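Local coordinates for conserved hypothetical protein (Streptococcus pneumoniae, PDB 4QDY) that is of unknown function but carries two YbbR-like domains in tandem, built mainly of beta strands, at residues 152-157 with 166-171; 108-113 with 128-133; 135-140 with 182-187; 123-128 with 158-163; 30-35 with 95-100. One frame throughout, in Å; residues are numbered along the deposited sequence.

Interaction 1: 152-157 with 166-171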
# COMPACT_ATOMS: atom_id res chain seq x y z
N ALA A 152 13.25 9.38 -12.72
CA ALA A 152 14.27 9.34 -11.68
C ALA A 152 14.24 10.68 -10.96
O ALA A 152 15.06 11.57 -11.20
CB ALA A 152 15.64 9.04 -12.29
N VAL A 153 13.20 10.84 -10.12
CA VAL A 153 12.88 12.07 -9.39
C VAL A 153 13.84 12.23 -8.17
O VAL A 153 14.04 11.29 -7.40
CB VAL A 153 11.37 12.08 -8.95
CG1 VAL A 153 10.96 10.82 -8.19
CG2 VAL A 153 11.01 13.35 -8.17
N LEU A 154 14.42 13.43 -8.05
CA LEU A 154 15.31 13.83 -6.96
C LEU A 154 14.51 13.95 -5.65
O LEU A 154 13.46 14.61 -5.67
CB LEU A 154 16.00 15.17 -7.32
CG LEU A 154 16.88 15.86 -6.26
CD1 LEU A 154 18.16 15.09 -5.98
CD2 LEU A 154 17.26 17.25 -6.70
N PRO A 155 14.96 13.34 -4.52
CA PRO A 155 14.19 13.46 -3.26
C PRO A 155 13.99 14.92 -2.85
O PRO A 155 14.90 15.74 -3.01
CB PRO A 155 15.05 12.70 -2.25
CG PRO A 155 15.86 11.76 -3.06
CD PRO A 155 16.16 12.51 -4.32
N THR A 156 12.78 15.24 -2.35
CA THR A 156 12.32 16.57 -1.94
C THR A 156 13.32 17.23 -0.96
O THR A 156 13.55 18.44 -1.06
CB THR A 156 10.92 16.46 -1.31
OG1 THR A 156 10.07 15.70 -2.17
CG2 THR A 156 10.28 17.81 -1.03
N SER A 157 13.91 16.44 -0.04
CA SER A 157 14.87 16.88 0.97
C SER A 157 16.22 17.31 0.38
O SER A 157 16.95 18.07 1.02
CB SER A 157 15.11 15.75 1.98
OG SER A 157 15.61 14.59 1.35
N GLY A 166 24.07 10.91 -6.19
CA GLY A 166 23.29 10.20 -5.19
C GLY A 166 22.16 9.36 -5.74
O GLY A 166 21.75 9.53 -6.89
N SER A 167 21.65 8.44 -4.90
CA SER A 167 20.56 7.54 -5.26
C SER A 167 19.23 8.28 -5.25
O SER A 167 18.89 8.97 -4.28
CB SER A 167 20.51 6.36 -4.30
OG SER A 167 21.71 5.61 -4.37
N VAL A 168 18.48 8.16 -6.36
CA VAL A 168 17.17 8.78 -6.55
C VAL A 168 16.15 7.67 -6.86
O VAL A 168 16.46 6.77 -7.64
CB VAL A 168 17.16 9.91 -7.63
CG1 VAL A 168 18.01 11.10 -7.21
CG2 VAL A 168 17.57 9.39 -9.01
N PRO A 169 14.94 7.70 -6.25
CA PRO A 169 13.96 6.63 -6.54
C PRO A 169 13.39 6.71 -7.95
O PRO A 169 13.35 7.78 -8.56
CB PRO A 169 12.85 6.89 -5.51
CG PRO A 169 12.95 8.33 -5.20
CD PRO A 169 14.41 8.67 -5.27
N LEU A 170 12.95 5.55 -8.48
CA LEU A 170 12.35 5.42 -9.80
C LEU A 170 10.84 5.24 -9.66
O LEU A 170 10.39 4.41 -8.87
CB LEU A 170 12.97 4.26 -10.58
CG LEU A 170 14.41 4.46 -11.08
CD1 LEU A 170 15.07 3.14 -11.40
CD2 LEU A 170 14.46 5.39 -12.29
N GLN A 171 10.06 6.04 -10.42
CA GLN A 171 8.59 6.02 -10.44
C GLN A 171 8.05 5.84 -11.86
O GLN A 171 8.63 6.37 -12.81
CB GLN A 171 8.01 7.31 -9.83
CG GLN A 171 8.27 7.51 -8.35
CD GLN A 171 7.67 8.80 -7.82
OE1 GLN A 171 7.65 9.84 -8.50
NE2 GLN A 171 7.24 8.79 -6.58
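Val168 sits at the middle of this contact and touches four successive residues, Ala152 to Pro155. Its CG2 rests 3.8 Å from Ala152 CB, and its CG1 lies 3.7 Å from Pro155 CD, the two side chains meeting at about a right angle. With CG1 anti to the carbonyl carbon (chi1 -66°), the methyls spread, CG1 on the Pro155 side and CG2 on the Ala152 side, and Leu154 adds CD1 near CG1. Valine suits this place because two methyls on CB let one side chain touch both Ala152 and Pro155. Ala152 is small enough for Leu170 to bring CD2 within 3.8 Å of its CB. The extended Gln171 side chain lays OE1 3.5 Å from Val153 CG1, a van der Waals contact.

Polar linkage is slight: Val153 N gives Pro169 O a weak, bent bond (3.4 Å, 122°). Pro169 has no N-H to offer, and its CD approaches Val153 O instead; Pro155 and Pro169 also touch, CG to CD, at 4.1 Å. Pairing fades as strand 149-153 ends, the touching parts running 113° apart. They belong to a beta hairpin, flanked by strand 87-113 beside Ala152 and by strand 183-196 beside Val168, while Thr96 of the second subunit packs on Pro169.

Interaction 2: 108-113 with 128-133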
# COMPACT_ATOMS: atom_id res chain seq x y z
N VAL A 108 13.18 1.59 -21.30
CA VAL A 108 14.46 2.28 -21.49
C VAL A 108 14.25 3.80 -21.35
O VAL A 108 15.21 4.52 -21.09
CB VAL A 108 15.11 1.92 -22.86
CG1 VAL A 108 15.57 0.46 -22.88
CG2 VAL A 108 14.17 2.21 -24.03
N LYS A 109 12.99 4.27 -21.52
CA LYS A 109 12.61 5.68 -21.43
C LYS A 109 12.64 6.14 -19.96
O LYS A 109 11.59 6.27 -19.32
CB LYS A 109 11.23 5.90 -22.07
N ILE A 110 13.86 6.37 -19.43
CA ILE A 110 14.11 6.82 -18.05
C ILE A 110 14.45 8.31 -18.11
O ILE A 110 15.46 8.69 -18.70
CB ILE A 110 15.20 5.96 -17.36
CG1 ILE A 110 14.86 4.45 -17.46
CG2 ILE A 110 15.40 6.41 -15.90
CD1 ILE A 110 15.97 3.49 -17.14
N VAL A 111 13.58 9.14 -17.51
CA VAL A 111 13.68 10.59 -17.53
C VAL A 111 14.02 11.14 -16.13
O VAL A 111 13.24 10.93 -15.20
CB VAL A 111 12.35 11.22 -18.06
CG1 VAL A 111 12.39 12.74 -18.03
CG2 VAL A 111 12.02 10.71 -19.46
N PRO A 112 15.12 11.90 -15.96
CA PRO A 112 15.40 12.49 -14.64
C PRO A 112 14.51 13.71 -14.39
O PRO A 112 14.25 14.47 -15.32
CB PRO A 112 16.89 12.86 -14.71
CG PRO A 112 17.37 12.43 -16.09
CD PRO A 112 16.16 12.29 -16.94
N GLU A 113 14.03 13.88 -13.15
CA GLU A 113 13.16 14.99 -12.75
C GLU A 113 13.72 15.74 -11.55
O GLU A 113 14.01 15.13 -10.52
CB GLU A 113 11.73 14.49 -12.43
CG GLU A 113 10.94 13.98 -13.63
CD GLU A 113 10.52 15.00 -14.68
OE1 GLU A 113 10.37 16.19 -14.34
OE2 GLU A 113 10.25 14.57 -15.82
N VAL A 128 22.62 16.07 -16.75
CA VAL A 128 22.07 15.13 -15.77
C VAL A 128 22.22 13.72 -16.35
O VAL A 128 21.65 13.41 -17.40
CB VAL A 128 20.61 15.43 -15.34
CG1 VAL A 128 20.16 14.46 -14.24
CG2 VAL A 128 20.45 16.86 -14.85
N MSE A 129 22.99 12.87 -15.65
CA MSE A 129 23.24 11.47 -16.01
C MSE A 129 22.47 10.53 -15.10
O MSE A 129 22.38 10.78 -13.89
CB MSE A 129 24.75 11.15 -15.95
CG MSE A 129 25.59 11.75 -17.08
SE MSE A 129 25.34 10.88 -18.82
CE MSE A 129 26.02 9.08 -18.40
N VAL A 130 21.92 9.45 -15.67
CA VAL A 130 21.21 8.40 -14.95
C VAL A 130 22.00 7.10 -15.21
O VAL A 130 22.28 6.76 -16.36
CB VAL A 130 19.69 8.31 -15.32
CG1 VAL A 130 19.45 8.23 -16.83
CG2 VAL A 130 18.99 7.17 -14.59
N SER A 131 22.43 6.42 -14.13
CA SER A 131 23.26 5.21 -14.19
C SER A 131 22.56 4.03 -14.87
O SER A 131 23.21 3.30 -15.62
CB SER A 131 23.69 4.78 -12.79
OG SER A 131 24.54 5.76 -12.23
N ASP A 132 21.25 3.85 -14.62
CA ASP A 132 20.50 2.75 -15.23
C ASP A 132 19.84 3.22 -16.52
O ASP A 132 19.19 4.27 -16.56
CB ASP A 132 19.46 2.20 -14.24
CG ASP A 132 20.11 1.52 -13.06
OD1 ASP A 132 20.56 2.23 -12.13
OD2 ASP A 132 20.22 0.28 -13.08
N LYS A 133 20.05 2.44 -17.60
CA LYS A 133 19.54 2.70 -18.95
C LYS A 133 18.34 1.79 -19.29
O LYS A 133 17.61 2.09 -20.23
CB LYS A 133 20.66 2.52 -19.99
CG LYS A 133 21.49 3.78 -20.30
CD LYS A 133 22.33 4.34 -19.15
CE LYS A 133 23.05 5.60 -19.58
NZ LYS A 133 23.90 6.17 -18.50
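Ile110 and Val130 face each other near the surface of the second YbbR-like domain, in which segments 108-113 and 128-133 run roughly antiparallel without being paired: no hydrogen bond joins them, and side chains fill the space between. They cross at a slant and meet through their branch methyls, CG2 to CG2 at 3.9 Å. In Ile110, CG1 lies beside the backbone N (chi1 -53°), and an extended chi2 (166°) carries CD1 to the turn after Val130, where it touches Asp132 O at 3.4 Å and Lys133 C at 3.6 Å. Isoleucine suits the place because its two unequal branches serve a strand and a turn at once.

Further along, Pro112 and Val128 lie alongside each other, pointing opposite ways, with Val128 CG1 3.7 Å from Pro112 CB and 3.9 Å from Pro112 CG. Val128 and Val130 also lean on strand 183-196, through Met191 and Thr189, and Asp132 OD1 bonds to Thr189 OG1.

The turn is closed on its own side by Lys133, whose NZ returns to Val130 O at 2.7 Å. At this same end Val108 CA makes a CA-H...O contact with Lys133 O, 3.4 Å apart.

Interaction 3: 135-140 with 182-187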
# COMPACT_ATOMS: atom_id res chain seq x y z
N VAL A 135 15.15 -0.63 -17.14
CA VAL A 135 14.50 -1.02 -15.89
C VAL A 135 13.34 -1.98 -16.18
O VAL A 135 12.75 -1.94 -17.27
CB VAL A 135 14.00 0.18 -15.02
CG1 VAL A 135 15.16 1.01 -14.49
CG2 VAL A 135 12.98 1.06 -15.75
N SER A 136 13.03 -2.85 -15.21
CA SER A 136 11.92 -3.81 -15.28
C SER A 136 10.78 -3.33 -14.40
O SER A 136 11.01 -2.90 -13.27
CB SER A 136 12.38 -5.20 -14.87
OG SER A 136 11.31 -6.13 -14.85
N ILE A 137 9.55 -3.38 -14.93
CA ILE A 137 8.38 -2.94 -14.20
C ILE A 137 7.42 -4.12 -14.03
O ILE A 137 7.10 -4.79 -15.01
CB ILE A 137 7.66 -1.72 -14.87
CG1 ILE A 137 8.61 -0.52 -15.14
CG2 ILE A 137 6.46 -1.26 -14.06
CD1 ILE A 137 9.45 -0.56 -16.42
N THR A 138 6.97 -4.35 -12.80
CA THR A 138 6.01 -5.40 -12.45
C THR A 138 4.73 -4.73 -11.96
O THR A 138 4.78 -3.84 -11.11
CB THR A 138 6.62 -6.37 -11.42
OG1 THR A 138 7.89 -6.83 -11.89
CG2 THR A 138 5.71 -7.55 -11.13
N SER A 139 3.58 -5.13 -12.53
CA SER A 139 2.24 -4.62 -12.20
C SER A 139 1.17 -5.49 -12.88
O SER A 139 1.49 -6.58 -13.36
CB SER A 139 2.11 -3.16 -12.64
OG SER A 139 0.89 -2.58 -12.19
N ASP A 140 -0.08 -5.02 -12.91
CA ASP A 140 -1.16 -5.69 -13.63
C ASP A 140 -1.08 -5.23 -15.09
O ASP A 140 -0.43 -4.22 -15.36
CB ASP A 140 -2.54 -5.41 -12.98
CG ASP A 140 -2.90 -3.94 -12.81
OD1 ASP A 140 -2.98 -3.23 -13.83
OD2 ASP A 140 -3.22 -3.54 -11.67
N ALA A 182 2.97 0.26 -9.43
CA ALA A 182 3.89 -0.66 -10.09
C ALA A 182 5.19 -0.80 -9.30
O ALA A 182 5.61 0.14 -8.63
CB ALA A 182 4.19 -0.15 -11.49
N VAL A 183 5.82 -1.99 -9.39
CA VAL A 183 7.09 -2.32 -8.73
C VAL A 183 8.20 -2.25 -9.78
O VAL A 183 8.16 -2.99 -10.76
CB VAL A 183 7.02 -3.70 -8.01
CG1 VAL A 183 8.33 -4.03 -7.32
CG2 VAL A 183 5.86 -3.75 -7.02
N ILE A 184 9.17 -1.35 -9.58
CA ILE A 184 10.27 -1.16 -10.53
C ILE A 184 11.54 -1.81 -10.00
O ILE A 184 11.83 -1.72 -8.80
CB ILE A 184 10.47 0.36 -10.82
CG1 ILE A 184 9.12 1.02 -11.20
CG2 ILE A 184 11.55 0.60 -11.90
CD1 ILE A 184 9.12 2.47 -11.34
N THR A 185 12.29 -2.48 -10.89
CA THR A 185 13.55 -3.15 -10.56
C THR A 185 14.62 -2.67 -11.58
O THR A 185 14.46 -2.92 -12.78
CB THR A 185 13.38 -4.67 -10.53
OG1 THR A 185 12.29 -4.99 -9.66
CG2 THR A 185 14.63 -5.39 -10.06
N PRO A 186 15.69 -1.97 -11.15
CA PRO A 186 16.01 -1.56 -9.76
C PRO A 186 15.00 -0.53 -9.23
O PRO A 186 14.37 0.17 -10.02
CB PRO A 186 17.42 -0.95 -9.89
CG PRO A 186 17.49 -0.47 -11.31
CD PRO A 186 16.72 -1.49 -12.10
N PHE A 187 14.83 -0.48 -7.90
CA PHE A 187 13.88 0.43 -7.25
C PHE A 187 14.41 1.88 -7.28
O PHE A 187 13.61 2.82 -7.18
CB PHE A 187 13.58 0.00 -5.81
CG PHE A 187 14.78 -0.30 -4.93
CD1 PHE A 187 15.42 0.70 -4.23
CD2 PHE A 187 15.23 -1.61 -4.78
CE1 PHE A 187 16.53 0.42 -3.42
CE2 PHE A 187 16.32 -1.90 -3.96
CZ PHE A 187 16.96 -0.88 -3.28
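Ser136 and Thr185 form a reciprocal pair of backbone hydrogen bonds: Ser136 N to Thr185 O at 2.8 Å and Thr185 N to Ser136 O at 2.7 Å. Thr138 and Val183 repeat the pattern two residues on, with Thr138 N to Val183 O and Val183 N to Thr138 O both 2.7 Å. All four are nearly straight, the N-H to acceptor angles falling between 163° and 174°. Between these two hydrogen-bonded pairs Ile137 and Ile184 make the non-hydrogen-bonded pair, where Ile137 CA approaches Val183 O at 3.4 Å in a CA-H...O contact.

The two faces differ in chemistry. Ser136, Thr138, Val183 and Thr185 share one that is largely polar and more exposed. The other carries Ile137 and Ile184, whose apolar branches suit burial; Ile137 CG2, anti to the backbone N, rests 3.6 Å from Ala182 CB, a small neighbour. Val135 extends this face, meeting Ile184 CG2 through CB at 4.0 Å and, at about a right angle, Pro186 CD through CG1.

Beyond the pairs, Ser139 OG bonds to Pro181 O and Thr143 OG1, and Asp140 N-caps helix 141-145. This is regular antiparallel beta pairing, with strand 135-138 set between strand 183-196 and the long strand 87-113.

Interaction 4: 123-128 with 158-163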
# COMPACT_ATOMS: atom_id res chain seq x y z
N VAL A 123 23.42 28.72 -9.10
CA VAL A 123 23.86 27.49 -9.77
C VAL A 123 23.00 27.23 -11.03
O VAL A 123 21.78 27.41 -10.99
CB VAL A 123 23.80 26.29 -8.78
CG1 VAL A 123 24.10 24.96 -9.46
CG2 VAL A 123 24.75 26.49 -7.60
N GLN A 124 23.65 26.79 -12.13
CA GLN A 124 23.01 26.43 -13.40
C GLN A 124 23.40 24.98 -13.77
O GLN A 124 24.59 24.66 -13.77
CB GLN A 124 23.42 27.41 -14.52
N ILE A 125 22.41 24.12 -14.05
CA ILE A 125 22.63 22.70 -14.37
C ILE A 125 23.12 22.56 -15.82
O ILE A 125 22.48 23.07 -16.75
CB ILE A 125 21.36 21.83 -14.10
CG1 ILE A 125 21.01 21.84 -12.59
CG2 ILE A 125 21.56 20.39 -14.61
CD1 ILE A 125 19.76 21.05 -12.16
N GLU A 126 24.25 21.85 -16.00
CA GLU A 126 24.91 21.58 -17.27
C GLU A 126 24.40 20.27 -17.90
O GLU A 126 23.92 20.28 -19.03
CB GLU A 126 26.44 21.51 -17.06
CG GLU A 126 27.26 21.12 -18.29
CD GLU A 126 27.25 22.10 -19.45
OE1 GLU A 126 27.66 23.26 -19.26
OE2 GLU A 126 26.90 21.66 -20.57
N ASN A 127 24.52 19.14 -17.16
CA ASN A 127 24.12 17.81 -17.63
C ASN A 127 23.61 16.94 -16.47
O ASN A 127 24.10 17.06 -15.35
CB ASN A 127 25.32 17.12 -18.30
CG ASN A 127 25.07 15.73 -18.85
OD1 ASN A 127 23.99 15.39 -19.34
ND2 ASN A 127 26.11 14.91 -18.85
N VAL A 128 22.62 16.07 -16.75
CA VAL A 128 22.07 15.13 -15.77
C VAL A 128 22.22 13.72 -16.35
O VAL A 128 21.65 13.41 -17.40
CB VAL A 128 20.61 15.43 -15.34
CG1 VAL A 128 20.16 14.46 -14.24
CG2 VAL A 128 20.45 16.86 -14.85
N GLU A 158 16.57 16.81 -0.83
CA GLU A 158 17.85 17.10 -1.48
C GLU A 158 17.82 18.44 -2.24
O GLU A 158 16.78 18.84 -2.76
CB GLU A 158 18.23 15.98 -2.46
CG GLU A 158 18.42 14.60 -1.84
CD GLU A 158 19.58 14.39 -0.88
OE1 GLU A 158 20.53 15.20 -0.89
OE2 GLU A 158 19.56 13.36 -0.17
N ARG A 159 18.99 19.11 -2.30
CA ARG A 159 19.19 20.40 -2.98
C ARG A 159 20.41 20.36 -3.91
O ARG A 159 21.42 19.73 -3.57
CB ARG A 159 19.38 21.54 -1.95
CG ARG A 159 18.17 21.86 -1.06
CD ARG A 159 17.02 22.53 -1.81
NE ARG A 159 15.92 22.88 -0.92
CZ ARG A 159 14.88 22.09 -0.66
NH1 ARG A 159 14.80 20.88 -1.21
NH2 ARG A 159 13.92 22.49 0.16
N ILE A 160 20.32 21.05 -5.06
CA ILE A 160 21.42 21.14 -6.03
C ILE A 160 22.14 22.47 -5.78
O ILE A 160 21.65 23.54 -6.17
CB ILE A 160 20.94 20.96 -7.51
CG1 ILE A 160 20.12 19.66 -7.74
CG2 ILE A 160 22.10 21.10 -8.52
CD1 ILE A 160 20.83 18.28 -7.52
N THR A 161 23.30 22.41 -5.09
CA THR A 161 24.13 23.57 -4.75
C THR A 161 25.46 23.49 -5.51
O THR A 161 26.30 24.40 -5.41
CB THR A 161 24.35 23.64 -3.23
OG1 THR A 161 25.00 22.45 -2.78
CG2 THR A 161 23.05 23.85 -2.45
N GLY A 162 25.63 22.41 -6.27
CA GLY A 162 26.81 22.13 -7.08
C GLY A 162 26.71 20.76 -7.71
O GLY A 162 25.60 20.24 -7.87
N ASN A 163 27.87 20.15 -8.06
CA ASN A 163 27.92 18.81 -8.65
C ASN A 163 27.38 17.80 -7.64
O ASN A 163 27.91 17.67 -6.54
CB ASN A 163 29.33 18.44 -9.12
CG ASN A 163 29.86 19.23 -10.30
OD1 ASN A 163 29.16 20.04 -10.93
ND2 ASN A 163 31.11 18.99 -10.65
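Val123 carries most of the contact, its side chain directed at the backbone of the irregular segment 158-163. Closest is a methyl-carbonyl approach: CG2 of Val123 stands 3.4 Å from Thr161 O and 3.7 Å from Thr161 C. CG1, anti to the backbone N (chi1 173°), is the branch directed to the Ile160 side.

The apolar contacts gather on one methyl, CG2 of Ile160. Val123 CG1 lies 4.4 Å from it and Ile125 CG1 4.3 Å. Ile160 is buried and turned toward the strand, so its branched hydrocarbon suits the place, whereas Thr161 points its side chain away and offers only its backbone. Thr195, on strand 183-196, lies against both Val123 and Ile160, and Leu154 also packs on Ile160.

No polar bond crosses the contact; each segment bonds within itself or to other parts of the domain. Arg159 folds back, NH1 donating to Glu158 O at 3.2 Å from above the carbonyl plane, and NH1 also bonds to Thr156 O. Glu126 and Asn127 form a classic beta bulge opposite Thr194, while Ile160 pairs by backbone bonds with Gln118 and Asp120.

The contact rests on dispersion and burial of hydrocarbon, and fixes no strand register.

Interaction 5: 30-35 with 95-100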
# COMPACT_ATOMS: atom_id res chain seq x y z
N SER A 30 -3.17 -4.09 -5.54
CA SER A 30 -3.08 -2.65 -5.25
C SER A 30 -4.46 -2.06 -4.90
O SER A 30 -5.47 -2.75 -5.01
CB SER A 30 -2.49 -1.90 -6.44
OG SER A 30 -3.32 -2.00 -7.59
N GLY A 31 -4.47 -0.79 -4.48
CA GLY A 31 -5.69 -0.05 -4.19
C GLY A 31 -6.21 -0.06 -2.76
O GLY A 31 -7.40 0.19 -2.55
N PHE A 32 -5.33 -0.32 -1.78
CA PHE A 32 -5.66 -0.38 -0.36
C PHE A 32 -4.57 0.28 0.49
O PHE A 32 -3.42 0.37 0.05
CB PHE A 32 -5.86 -1.85 0.09
CG PHE A 32 -4.70 -2.76 -0.26
CD1 PHE A 32 -3.61 -2.88 0.60
CD2 PHE A 32 -4.68 -3.47 -1.45
CE1 PHE A 32 -2.52 -3.67 0.25
CE2 PHE A 32 -3.60 -4.27 -1.79
CZ PHE A 32 -2.52 -4.37 -0.93
N ALA A 33 -4.92 0.69 1.72
CA ALA A 33 -3.97 1.28 2.66
C ALA A 33 -3.19 0.16 3.35
O ALA A 33 -3.80 -0.73 3.95
CB ALA A 33 -4.68 2.16 3.67
N SER A 34 -1.85 0.20 3.23
CA SER A 34 -0.90 -0.79 3.77
C SER A 34 -1.10 -1.07 5.26
O SER A 34 -0.94 -2.22 5.68
CB SER A 34 0.53 -0.29 3.57
OG SER A 34 0.77 0.92 4.26
N GLU A 35 -1.43 -0.03 6.05
CA GLU A 35 -1.60 -0.16 7.49
C GLU A 35 -2.99 0.31 7.95
O GLU A 35 -3.62 1.15 7.29
CB GLU A 35 -0.52 0.64 8.24
CG GLU A 35 0.87 0.04 8.10
CD GLU A 35 2.00 0.76 8.82
OE1 GLU A 35 1.91 1.99 9.02
OE2 GLU A 35 3.01 0.09 9.13
N ILE A 95 -10.99 -4.07 3.53
CA ILE A 95 -10.09 -3.36 2.61
C ILE A 95 -10.49 -3.69 1.16
O ILE A 95 -10.97 -4.79 0.90
CB ILE A 95 -8.57 -3.66 2.86
CG1 ILE A 95 -8.20 -5.15 2.62
CG2 ILE A 95 -8.13 -3.15 4.24
CD1 ILE A 95 -6.69 -5.48 2.57
N THR A 96 -10.31 -2.73 0.24
CA THR A 96 -10.63 -2.89 -1.18
C THR A 96 -9.34 -3.25 -1.92
O THR A 96 -8.38 -2.49 -1.88
CB THR A 96 -11.30 -1.62 -1.74
OG1 THR A 96 -12.44 -1.31 -0.93
CG2 THR A 96 -11.71 -1.76 -3.21
N VAL A 97 -9.33 -4.42 -2.59
CA VAL A 97 -8.15 -4.90 -3.29
C VAL A 97 -8.46 -5.10 -4.79
O VAL A 97 -9.47 -5.72 -5.13
CB VAL A 97 -7.61 -6.22 -2.66
CG1 VAL A 97 -6.33 -6.69 -3.33
CG2 VAL A 97 -7.39 -6.07 -1.16
N LYS A 98 -7.56 -4.60 -5.66
CA LYS A 98 -7.61 -4.77 -7.12
C LYS A 98 -6.65 -5.90 -7.48
O LYS A 98 -5.44 -5.69 -7.53
CB LYS A 98 -7.28 -3.46 -7.86
CG LYS A 98 -7.30 -3.58 -9.39
CD LYS A 98 -6.78 -2.33 -10.08
CE LYS A 98 -6.71 -2.51 -11.58
NZ LYS A 98 -6.16 -1.30 -12.25
N ILE A 99 -7.19 -7.11 -7.66
CA ILE A 99 -6.39 -8.29 -7.99
C ILE A 99 -6.30 -8.39 -9.52
O ILE A 99 -7.32 -8.52 -10.19
CB ILE A 99 -6.96 -9.59 -7.35
CG1 ILE A 99 -7.23 -9.39 -5.83
CG2 ILE A 99 -6.03 -10.79 -7.62
CD1 ILE A 99 -8.03 -10.50 -5.13
N GLY A 100 -5.08 -8.29 -10.03
CA GLY A 100 -4.79 -8.38 -11.46
C GLY A 100 -3.71 -9.40 -11.73
O GLY A 100 -2.93 -9.72 -10.82
O HOH W 1 -3.60 -4.56 -9.22
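Phe32 leans from the segment 30-35 onto Thr96 and Val97 of strand 87-113. Its CB is the first atom to touch, 3.3 Å from Thr96 O and 4.3 Å from Ile95 CB. CG is set between the backbone N and the carbonyl carbon (chi1 53°), and Thr96 O lies at the ring edge, in the ring plane, 4.0 Å from CG. Further out, CD2 meets Val97 CG2 at 3.8 Å and CE2 meets Val97 CG1 at 4.0 Å. Ring and valine cross at a slant, and both valine methyls take part. Ile20, on strand 9-21, and Ser34 of the second subunit also pack on this phenylalanine, a broad apolar residue suited to a place where several elements converge.

Before Phe32 the backbone makes the firm link. Lys98 N donates to Ser30 O at 2.9 Å, and Ser30 N returns only a weak bond to Lys98 O. A water bridges the same two residues, donating to Lys98 O at 2.7 Å and bonded to Ser30 OG. Gly31 has a positive phi (92°), at which a CB would be jammed against the carbonyl O of Ser30, so glycine fits the bend. Lys98 extends away, with long, weak ion pairs to Asp140 and Glu142.

Chemically the contact is polar at Ser30 and van der Waals round Phe32, with Val97, Ile95 and the carbonyl O of Thr96.

Overall arrangement
From the N terminus, interaction 5 closes first, joining 30-35 to the long strand 87-113 within the first YbbR-like range. That strand runs on into the second range, where interaction 2 closes the loop from 108-113 to 128-133. Interaction 4 opens before interaction 2 has closed; interaction 3 opens after that and closes last, tying 135-140 to 182-187. Interaction 1, joining the hairpin strands 149-153 and 164-173, is nested inside its loop. Interaction 4 crosses interactions 1, 2 and 3, and shares Val128 with interaction 2. Interactions 1, 2 and 3 touch one another, interaction 4 reaches interaction 1 through Ile160 and Leu154, and interaction 5 meets interaction 3 where Gly100 and Lys98 approach Asp140.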